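Local coordinates for D-2-hydroxyacid dehydrogensase protein (Ketogulonicigenium vulgare, PDB 4LSW) that probably catalyses the nicotinamide-cofactor-dependent interconversion of 2-oxo acids and D-2-hydroxy acids, at residues T193-V198 and R217-A222; G227-I232 and S236-E241. One frame throughout, in Å; residues are numbered along the deposited sequence.

Contact 1: T193-V198 and R217-A222; sequences TLARDV and RDVIEA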
ATOM      1  N   THR A 193      13.409 -10.330 -17.247  1.00  8.20           N
ATOM      2  CA  THR A 193      14.466  -9.555 -17.887  1.00  8.40           C
ATOM      3  C   THR A 193      14.838  -8.348 -17.037  1.00  9.20           C
ATOM      4  O   THR A 193      16.019  -8.021 -16.887  1.00 10.32           O
ATOM      5  CB  THR A 193      14.036  -9.077 -19.272  1.00 11.17           C
ATOM      6  OG1 THR A 193      13.600 -10.204 -20.048  1.00 14.90           O
ATOM      7  CG2 THR A 193      15.187  -8.380 -19.982  1.00 13.93           C
ATOM      8  N   LEU A 194      13.833  -7.689 -16.474  1.00  7.39           N
ATOM      9  CA  LEU A 194      14.078  -6.542 -15.605  1.00  6.23           C
ATOM     10  C   LEU A 194      15.000  -6.952 -14.461  1.00  7.43           C
ATOM     11  O   LEU A 194      16.022  -6.308 -14.190  1.00  8.38           O
ATOM     12  CB  LEU A 194      12.753  -6.012 -15.046  1.00  6.52           C
ATOM     13  CG  LEU A 194      12.847  -4.805 -14.104  1.00  4.71           C
ATOM     14  CD1 LEU A 194      13.343  -3.604 -14.871  1.00  7.17           C
ATOM     15  CD2 LEU A 194      11.492  -4.533 -13.490  1.00  6.26           C
ATOM     16  N   ALA A 195      14.645  -8.048 -13.804  1.00  6.08           N
ATOM     17  CA  ALA A 195      15.385  -8.502 -12.638  1.00  4.70           C
ATOM     18  C   ALA A 195      16.809  -8.932 -12.963  1.00  6.21           C
ATOM     19  O   ALA A 195      17.740  -8.714 -12.174  1.00  6.81           O
ATOM     20  CB  ALA A 195      14.630  -9.648 -11.990  1.00  5.04           C
ATOM     21  N   ARG A 196      16.971  -9.577 -14.118  1.00  5.87           N
ATOM     22  CA  ARG A 196      18.265 -10.102 -14.528  1.00  7.25           C
ATOM     23  C   ARG A 196      19.375  -9.052 -14.501  1.00  8.14           C
ATOM     24  O   ARG A 196      20.506  -9.349 -14.105  1.00  7.79           O
ATOM     25  CB  ARG A 196      18.162 -10.723 -15.928  1.00 11.07           C
ATOM     26  CG  ARG A 196      19.463 -11.360 -16.408  1.00 13.83           C
ATOM     27  CD  ARG A 196      19.361 -11.840 -17.851  1.00 19.75           C
ATOM     28  NE  ARG A 196      18.808 -10.805 -18.723  1.00 28.75           N
ATOM     29  CZ  ARG A 196      19.515 -10.085 -19.589  1.00 27.91           C
ATOM     30  NH1 ARG A 196      20.821 -10.288 -19.719  1.00 38.29           N
ATOM     31  NH2 ARG A 196      18.913  -9.165 -20.340  1.00 23.97           N
ATOM     32  N   ASP A 197      19.039  -7.835 -14.909  1.00  7.51           N
ATOM     33  CA  ASP A 197      20.031  -6.784 -15.112  1.00  8.55           C
ATOM     34  C   ASP A 197      20.112  -5.759 -13.984  1.00  8.29           C
ATOM     35  O   ASP A 197      20.704  -4.699 -14.173  1.00  7.36           O
ATOM     36  CB  ASP A 197      19.760  -6.045 -16.427  1.00 10.21           C
ATOM     37  CG  ASP A 197      19.906  -6.936 -17.637  1.00 16.82           C
ATOM     38  OD1 ASP A 197      20.675  -7.909 -17.553  1.00 14.68           O
ATOM     39  OD2 ASP A 197      19.244  -6.662 -18.662  1.00 17.23           O
ATOM     40  N   VAL A 198      19.518  -6.043 -12.829  1.00  5.68           N
ATOM     41  CA  VAL A 198      19.568  -5.072 -11.722  1.00  4.35           C
ATOM     42  C   VAL A 198      20.062  -5.657 -10.408  1.00  5.03           C
ATOM     43  O   VAL A 198      20.030  -6.872 -10.207  1.00  6.85           O
ATOM     44  CB  VAL A 198      18.214  -4.351 -11.487  1.00  5.73           C
ATOM     45  CG1 VAL A 198      17.741  -3.690 -12.751  1.00  5.25           C
ATOM     46  CG2 VAL A 198      17.160  -5.330 -10.955  1.00  5.00           C
ATOM     47  N   ARG A 217       9.344 -17.636  -8.843  1.00  9.26           N
ATOM     48  CA  ARG A 217      10.689 -18.218  -8.806  1.00  7.11           C
ATOM     49  C   ARG A 217      11.610 -17.681  -9.910  1.00  7.94           C
ATOM     50  O   ARG A 217      12.766 -17.369  -9.640  1.00  7.76           O
ATOM     51  CB  ARG A 217      10.639 -19.754  -8.886  1.00  9.36           C
ATOM     52  CG  ARG A 217      12.017 -20.406  -8.986  1.00  9.71           C
ATOM     53  CD  ARG A 217      11.940 -21.942  -9.013  1.00 11.25           C
ATOM     54  NE  ARG A 217      12.052 -22.531  -7.684  1.00  9.10           N
ATOM     55  CZ  ARG A 217      13.094 -23.246  -7.268  1.00  8.70           C
ATOM     56  NH1 ARG A 217      14.120 -23.480  -8.078  1.00 10.29           N
ATOM     57  NH2 ARG A 217      13.105 -23.747  -6.043  1.00  9.50           N
ATOM     58  N   ASP A 218      11.113 -17.573 -11.142  1.00  9.20           N
ATOM     59  CA  ASP A 218      11.978 -17.134 -12.230  1.00  9.57           C
ATOM     60  C   ASP A 218      12.463 -15.691 -12.053  1.00  6.65           C
ATOM     61  O   ASP A 218      13.635 -15.395 -12.298  1.00  7.31           O
ATOM     62  CB  ASP A 218      11.303 -17.329 -13.600  1.00  8.70           C
ATOM     63  CG  ASP A 218      11.183 -18.789 -13.993  1.00 14.14           C
ATOM     64  OD1 ASP A 218      11.970 -19.609 -13.489  1.00 13.42           O
ATOM     65  OD2 ASP A 218      10.298 -19.098 -14.815  1.00 18.57           O
ATOM     66  N   VAL A 219      11.566 -14.806 -11.624  1.00  7.32           N
ATOM     67  CA  VAL A 219      11.953 -13.410 -11.400  1.00  5.40           C
ATOM     68  C   VAL A 219      12.944 -13.335 -10.248  1.00  8.19           C
ATOM     69  O   VAL A 219      13.967 -12.656 -10.337  1.00  6.58           O
ATOM     70  CB  VAL A 219      10.737 -12.534 -11.090  1.00  5.75           C
ATOM     71  CG1 VAL A 219      11.180 -11.117 -10.697  1.00  5.68           C
ATOM     72  CG2 VAL A 219       9.828 -12.492 -12.302  1.00  7.98           C
ATOM     73  N   ILE A 220      12.638 -14.051  -9.174  1.00  6.33           N
ATOM     74  CA  ILE A 220      13.479 -14.057  -7.985  1.00  4.80           C
ATOM     75  C   ILE A 220      14.874 -14.593  -8.301  1.00  5.97           C
ATOM     76  O   ILE A 220      15.886 -14.051  -7.858  1.00  7.61           O
ATOM     77  CB  ILE A 220      12.806 -14.848  -6.847  1.00  6.24           C
ATOM     78  CG1 ILE A 220      11.538 -14.112  -6.397  1.00  8.55           C
ATOM     79  CG2 ILE A 220      13.780 -15.038  -5.696  1.00  8.43           C
ATOM     80  CD1 ILE A 220      10.604 -14.954  -5.543  1.00 11.35           C
ATOM     81  N   GLU A 221      14.933 -15.657  -9.096  1.00  6.42           N
ATOM     82  CA  GLU A 221      16.218 -16.253  -9.451  1.00  6.35           C
ATOM     83  C   GLU A 221      17.034 -15.334 -10.349  1.00  6.50           C
ATOM     84  O   GLU A 221      18.254 -15.255 -10.232  1.00  7.04           O
ATOM     85  CB  GLU A 221      16.017 -17.625 -10.109  1.00  8.73           C
ATOM     86  CG  GLU A 221      15.584 -18.666  -9.100  1.00  9.51           C
ATOM     87  CD  GLU A 221      15.694 -20.080  -9.607  1.00 12.20           C
ATOM     88  OE1 GLU A 221      15.807 -20.296 -10.838  1.00 12.61           O
ATOM     89  OE2 GLU A 221      15.660 -20.981  -8.750  1.00 10.58           O
ATOM     90  N   ALA A 222      16.349 -14.640 -11.242  1.00  6.23           N
ATOM     91  CA  ALA A 222      17.006 -13.670 -12.105  1.00  6.03           C
ATOM     92  C   ALA A 222      17.550 -12.474 -11.315  1.00  6.99           C
ATOM     93  O   ALA A 222      18.586 -11.910 -11.674  1.00  6.86           O
ATOM     94  CB  ALA A 222      16.067 -13.219 -13.228  1.00  6.10           C
TER

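Contact 2: G227-I232 and S236-E241; sequences GMLINI and SNIDEE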
ATOM      1  N   GLY A 227      21.301  -9.848  -5.440  1.00  7.27           N
ATOM      2  CA  GLY A 227      20.229  -8.913  -5.672  1.00  7.43           C
ATOM      3  C   GLY A 227      19.367  -8.767  -4.443  1.00  5.80           C
ATOM      4  O   GLY A 227      19.384  -9.613  -3.545  1.00  7.90           O
ATOM      5  N   MET A 228      18.601  -7.680  -4.407  1.00  5.13           N
ATOM      6  CA  MET A 228      17.727  -7.368  -3.296  1.00  5.85           C
ATOM      7  C   MET A 228      16.327  -7.056  -3.808  1.00  6.25           C
ATOM      8  O   MET A 228      16.160  -6.269  -4.743  1.00  6.24           O
ATOM      9  CB  MET A 228      18.276  -6.163  -2.528  1.00  7.02           C
ATOM     10  CG  MET A 228      17.378  -5.754  -1.391  1.00  4.52           C
ATOM     11  SD  MET A 228      17.856  -4.208  -0.602  1.00  7.82           S
ATOM     12  CE  MET A 228      19.551  -4.582  -0.216  1.00  8.61           C
ATOM     13  N   LEU A 229      15.325  -7.673  -3.192  1.00  6.14           N
ATOM     14  CA  LEU A 229      13.932  -7.416  -3.514  1.00  5.57           C
ATOM     15  C   LEU A 229      13.326  -6.490  -2.464  1.00  7.30           C
ATOM     16  O   LEU A 229      13.431  -6.766  -1.268  1.00  7.65           O
ATOM     17  CB  LEU A 229      13.156  -8.740  -3.539  1.00  6.84           C
ATOM     18  CG  LEU A 229      11.693  -8.640  -3.983  1.00  8.90           C
ATOM     19  CD1 LEU A 229      11.580  -8.342  -5.481  1.00 11.33           C
ATOM     20  CD2 LEU A 229      10.934  -9.921  -3.614  1.00 12.02           C
ATOM     21  N   ILE A 230      12.721  -5.384  -2.900  1.00  4.74           N
ATOM     22  CA  ILE A 230      12.057  -4.477  -1.970  1.00  5.54           C
ATOM     23  C   ILE A 230      10.583  -4.427  -2.304  1.00  6.39           C
ATOM     24  O   ILE A 230      10.219  -4.039  -3.403  1.00  5.93           O
ATOM     25  CB  ILE A 230      12.635  -3.037  -2.028  1.00  4.27           C
ATOM     26  CG1 ILE A 230      14.142  -3.039  -1.744  1.00  6.15           C
ATOM     27  CG2 ILE A 230      11.902  -2.123  -1.044  1.00  6.69           C
ATOM     28  CD1 ILE A 230      15.011  -3.042  -3.003  1.00  6.95           C
ATOM     29  N   ASN A 231       9.730  -4.840  -1.372  1.00  5.57           N
ATOM     30  CA  ASN A 231       8.305  -4.809  -1.625  1.00  5.99           C
ATOM     31  C   ASN A 231       7.538  -3.844  -0.742  1.00  8.37           C
ATOM     32  O   ASN A 231       7.540  -3.987   0.491  1.00  9.36           O
ATOM     33  CB  ASN A 231       7.666  -6.192  -1.521  1.00  7.53           C
ATOM     34  CG  ASN A 231       6.253  -6.176  -2.007  1.00  8.26           C
ATOM     35  OD1 ASN A 231       5.856  -5.283  -2.762  1.00  7.82           O
ATOM     36  ND2 ASN A 231       5.459  -7.143  -1.559  1.00 13.32           N
ATOM     37  N   ILE A 232       6.889  -2.868  -1.383  1.00  9.10           N
ATOM     38  CA  ILE A 232       6.026  -1.899  -0.682  1.00  8.60           C
ATOM     39  C   ILE A 232       4.611  -1.856  -1.274  1.00 10.65           C
ATOM     40  O   ILE A 232       3.830  -0.944  -0.981  1.00 16.74           O
ATOM     41  CB  ILE A 232       6.644  -0.478  -0.684  1.00 10.48           C
ATOM     42  CG1 ILE A 232       7.021  -0.063  -2.112  1.00 12.24           C
ATOM     43  CG2 ILE A 232       7.852  -0.420   0.241  1.00 10.91           C
ATOM     44  CD1 ILE A 232       7.661   1.316  -2.214  1.00 13.60           C
ATOM     45  N   SER A 236       0.055 -10.177  -2.708  1.00 16.10           N
ATOM     46  CA  SER A 236      -0.386 -11.187  -3.680  1.00 17.59           C
ATOM     47  C   SER A 236       0.484 -11.274  -4.936  1.00 19.53           C
ATOM     48  O   SER A 236       0.444 -12.267  -5.668  1.00 23.09           O
ATOM     49  CB  SER A 236      -1.848 -10.959  -4.081  1.00 17.69           C
ATOM     50  OG  SER A 236      -2.036  -9.685  -4.674  1.00 22.04           O
ATOM     51  N   ASN A 237       1.273 -10.238  -5.186  1.00 17.95           N
ATOM     52  CA  ASN A 237       2.096 -10.218  -6.386  1.00 20.94           C
ATOM     53  C   ASN A 237       3.460 -10.867  -6.225  1.00 16.90           C
ATOM     54  O   ASN A 237       4.244 -10.923  -7.178  1.00 19.52           O
ATOM     55  CB  ASN A 237       2.232  -8.800  -6.917  1.00 22.38           C
ATOM     56  CG  ASN A 237       1.026  -8.374  -7.718  1.00 24.25           C
ATOM     57  OD1 ASN A 237       0.362  -9.204  -8.347  1.00 28.14           O
ATOM     58  ND2 ASN A 237       0.732  -7.087  -7.703  1.00 21.14           N
ATOM     59  N   ILE A 238       3.735 -11.375  -5.027  1.00 15.53           N
ATOM     60  CA  ILE A 238       4.947 -12.156  -4.791  1.00 11.42           C
ATOM     61  C   ILE A 238       4.612 -13.560  -4.286  1.00 13.70           C
ATOM     62  O   ILE A 238       3.779 -13.733  -3.391  1.00 14.10           O
ATOM     63  CB  ILE A 238       5.893 -11.446  -3.816  1.00 13.93           C
ATOM     64  CG1 ILE A 238       6.277 -10.074  -4.382  1.00 18.53           C
ATOM     65  CG2 ILE A 238       7.144 -12.278  -3.561  1.00 14.67           C
ATOM     66  CD1 ILE A 238       7.215  -9.291  -3.500  1.00 19.17           C
ATOM     67  N   ASP A 239       5.257 -14.557  -4.885  1.00 11.41           N
ATOM     68  CA  ASP A 239       5.155 -15.934  -4.417  1.00 11.96           C
ATOM     69  C   ASP A 239       6.030 -16.060  -3.166  1.00  9.84           C
ATOM     70  O   ASP A 239       7.255 -16.180  -3.262  1.00 10.44           O
ATOM     71  CB  ASP A 239       5.631 -16.890  -5.519  1.00 11.46           C
ATOM     72  CG  ASP A 239       5.479 -18.363  -5.148  1.00 12.29           C
ATOM     73  OD1 ASP A 239       5.449 -18.702  -3.953  1.00 13.68           O
ATOM     74  OD2 ASP A 239       5.408 -19.186  -6.087  1.00 15.40           O
ATOM     75  N   GLU A 240       5.410 -16.026  -1.991  1.00 12.82           N
ATOM     76  CA  GLU A 240       6.163 -16.069  -0.733  1.00 11.60           C
ATOM     77  C   GLU A 240       6.902 -17.383  -0.487  1.00  9.47           C
ATOM     78  O   GLU A 240       7.979 -17.387   0.101  1.00 10.36           O
ATOM     79  CB  GLU A 240       5.278 -15.721   0.474  1.00 12.72           C
ATOM     80  CG  GLU A 240       4.800 -14.270   0.486  1.00 14.06           C
ATOM     81  CD  GLU A 240       4.221 -13.840   1.823  1.00 17.35           C
ATOM     82  OE1 GLU A 240       4.164 -14.658   2.768  1.00 17.86           O
ATOM     83  OE2 GLU A 240       3.825 -12.662   1.926  1.00 16.48           O
ATOM     84  N   GLU A 241       6.323 -18.500  -0.927  1.00 11.78           N
ATOM     85  CA  GLU A 241       7.018 -19.779  -0.818  1.00 11.80           C
ATOM     86  C   GLU A 241       8.286 -19.801  -1.663  1.00  9.38           C
ATOM     87  O   GLU A 241       9.337 -20.265  -1.213  1.00 10.49           O
ATOM     88  CB  GLU A 241       6.095 -20.925  -1.237  1.00 13.48           C
ATOM     89  CG  GLU A 241       4.984 -21.230  -0.236  1.00 18.53           C
ATOM     90  CD  GLU A 241       5.492 -21.769   1.099  1.00 17.90           C
ATOM     91  OE1 GLU A 241       6.645 -22.237   1.180  1.00 19.49           O
ATOM     92  OE2 GLU A 241       4.720 -21.719   2.073  1.00 23.73           O
TER

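Contact 1: T193-V198 and R217-A222
V219 sets CG1 anti to its backbone N (chi1 173°), which carries this methyl to A195, 4.0 Å from CG1 to CB. The A195 methyl also lies against the V219 backbone, its CB 3.5 Å from V219 O, and meets A222 CB at 4.0 Å. One small methyl thus fits against successive turns of helix 217-223. A222 returns the contact by laying its CB alongside the backbone of R196, 3.9 Å from R196 N. No hydrogen bond joins the two segments; the polar element is a CA-H...O contact, with R196 CA 3.4 Å from A222 O and an angle of 155° at the hydrogen. Where helix 191-196 ends, A195 O accepts a hydrogen bond from V198 N. R196 touches A222 with the base of its side chain, while the far end folds back toward D197, whose OD1 sits above the centre of the guanidinium at 3.1 Å from its plane; the attraction is of charge, with no N-H aimed at the carboxylate. Deeper in, L194 rests on strands 170-174 and 186-188 and I220 on helix 240-249. Close helix-helix packing through alanines of this kind fits the helical layer covering the parallel sheet of a Rossmann-type NAD-binding domain.

Contact 2: G227-I232 and S236-E241
I238 meets L229 and N231 at the start of a beta-alpha-beta crossover, in which strand 228-231 leads through helix 240-249 to strand 254-257 of the parallel Rossmann-type sheet. From CB the isoleucine branches in two directions. CG2, the shorter branch, comes within 4.5 Å of L229 CD2, a loose approach. CG1 is anti to the carbonyl carbon (chi1 -59°), and the next torsion is fully extended (chi2 -180°), which sends the longer branch straight at the strand. CG1 itself stays at the margin, 4.6 Å from N231 CG. The terminal CD1 does most of the touching: it lies 3.8 Å from L229 CD2, the two side chains meeting tip to tip, and it reaches N231 at 3.7 Å from CB and 3.6 Å from CG.

The two strand residues, separated by I230, both project toward the loop. The I238 methyl lodges against a leucine methyl and the root of an asparagine amide, giving a buried contact of dispersion forces without a hydrogen bond between the segments. V203 of the adjacent strand touches both L229 and N231, while V215 packs against I238.

Beside this apolar point the loop is anchored by polar groups. N237 spends both ends of its amide on backbone, ND2 donating to A207 O and OD1 accepting from A209 N. Immediately after I238 the chain enters helix 240-249 with D239 as N-cap, and its carboxylate oxygen OD1 accepts a hydrogen bond from A242 N in the first turn.

From the N terminus, helix 191-196 comes first; the chain then passes through strand 200-203 and turns back into helix 217-223, where contact 1 closes a loop with 18 residues between its segments. Only after that does strand 228-231 begin, and contact 2 closes a much tighter loop, three residues intervening before 236-241. The contacts are therefore in series, neither nesting nor crossing. Contact 1 joins two helices beside one another, whereas contact 2 ties an interior strand of the parallel sheet to the loop entering the next helix. Their centres lie 12 Å apart, and packing of I220 CD1 against D239 O, at 4.2 Å, connects them directly within the nucleotide-binding domain.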